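Local coordinates for protein elongation factor G (Thermus thermophilus, PDB 2DY1) that binds GTP and magnesium and probably acts as a GTPase that drives translocation during the elongation phase of protein synthesis, at residues Val111-Gly114 and Thr115-Trp119. Residues are numbered along the deposited sequence; the frame is centred on the assembly and turned at random.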
# COMPACT_ATOMS: atom_id res chain seq x y z
N VAL A 111 14.22 -1.86 -15.61
CA VAL A 111 13.23 -2.33 -14.64
C VAL A 111 13.77 -2.14 -13.22
O VAL A 111 14.84 -2.64 -12.88
CB VAL A 111 12.90 -3.81 -14.89
CG1 VAL A 111 11.92 -4.33 -13.82
CG2 VAL A 111 12.31 -3.97 -16.28
N GLN A 112 13.02 -1.40 -12.40
CA GLN A 112 13.41 -1.16 -11.02
C GLN A 112 12.43 -1.87 -10.09
O GLN A 112 11.46 -2.46 -10.54
CB GLN A 112 13.44 0.35 -10.75
CG GLN A 112 14.52 1.07 -11.57
CD GLN A 112 14.39 2.58 -11.56
OE1 GLN A 112 13.59 3.16 -12.31
NE2 GLN A 112 15.17 3.23 -10.71
N VAL A 113 12.71 -1.83 -8.79
CA VAL A 113 11.83 -2.50 -7.85
C VAL A 113 10.39 -2.01 -7.97
O VAL A 113 9.46 -2.82 -7.95
CB VAL A 113 12.33 -2.32 -6.41
CG1 VAL A 113 11.34 -2.93 -5.43
CG2 VAL A 113 13.68 -3.00 -6.25
N GLY A 114 10.21 -0.70 -8.14
CA GLY A 114 8.87 -0.16 -8.26
C GLY A 114 8.16 -0.60 -9.53
O GLY A 114 6.92 -0.66 -9.58
N THR A 115 8.95 -0.90 -10.56
CA THR A 115 8.42 -1.36 -11.84
C THR A 115 7.86 -2.76 -11.60
O THR A 115 6.74 -3.07 -11.99
CB THR A 115 9.54 -1.47 -12.90
OG1 THR A 115 10.39 -0.32 -12.84
CG2 THR A 115 8.94 -1.59 -14.28
N GLU A 116 8.66 -3.61 -10.95
CA GLU A 116 8.25 -4.98 -10.66
C GLU A 116 7.00 -5.03 -9.79
O GLU A 116 6.12 -5.85 -10.03
CB GLU A 116 9.38 -5.74 -9.96
CG GLU A 116 10.52 -6.12 -10.88
CD GLU A 116 10.19 -7.31 -11.78
OE1 GLU A 116 9.01 -7.73 -11.83
OE2 GLU A 116 11.12 -7.82 -12.44
N ARG A 117 6.93 -4.18 -8.78
CA ARG A 117 5.75 -4.20 -7.91
C ARG A 117 4.47 -3.92 -8.68
O ARG A 117 3.47 -4.61 -8.50
CB ARG A 117 5.85 -3.15 -6.80
CG ARG A 117 6.98 -3.29 -5.80
CD ARG A 117 6.64 -2.34 -4.66
NE ARG A 117 7.79 -1.76 -3.97
CZ ARG A 117 8.31 -0.56 -4.17
NH1 ARG A 117 7.79 0.22 -5.08
NH2 ARG A 117 9.33 -0.16 -3.43
N ALA A 118 4.49 -2.89 -9.52
CA ALA A 118 3.29 -2.56 -10.29
C ALA A 118 2.99 -3.67 -11.29
O ALA A 118 1.84 -4.02 -11.50
CB ALA A 118 3.48 -1.22 -11.01
N TRP A 119 4.04 -4.20 -11.93
CA TRP A 119 3.88 -5.28 -12.90
C TRP A 119 3.20 -6.50 -12.27
O TRP A 119 2.28 -7.08 -12.85
CB TRP A 119 5.26 -5.69 -13.43
CG TRP A 119 5.21 -6.61 -14.62
CD1 TRP A 119 5.22 -7.98 -14.60
CD2 TRP A 119 5.17 -6.22 -15.98
NE1 TRP A 119 5.17 -8.46 -15.89
CE2 TRP A 119 5.14 -7.40 -16.76
CE3 TRP A 119 5.14 -4.98 -16.64
CZ2 TRP A 119 5.09 -7.38 -18.15
CZ3 TRP A 119 5.10 -4.96 -18.02
CH2 TRP A 119 5.07 -6.15 -18.77
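T115 OG1 reaches back to the N-cap residue Q112 and accepts its backbone N-H at 2.9 Å, in a fairly straight bond (162°), the N3-to-N-cap half of a capping box. Chi1 (-44°) sets the hydroxyl beside T115's own backbone N, turned to Q112, with CG2 anti to that N. The Q112 carbonyl opens the helical bonding: E116 N meets Q112 O at 3.1 Å, nearly in line with the C=O bond, while T115 N adds a weak bond to the same oxygen. V111 CG1 touches T115 CB at 3.8 Å and also rests on E116 CG. A valine here in place of T115 would probably leave the Q112 N-H without its acceptor and the start of the helix less firmly held. In the next bond along, R117 N meets V113 O at 3.0 Å, and V113 CG1 sits over one guanidinium face near its rim. G114 lies under the same group, its CA 3.4 Å from R117 NH1, and its O takes a weak bond from A118 N at 3.3 Å. G114 N is hydrogen-bonded to H17 ND1. Within the beta-alpha-beta unit 100-106, 113-124, 129-134, T115 packs on V103 and V105 of strand 100-106, while V111 and E116 touch helix 142-153.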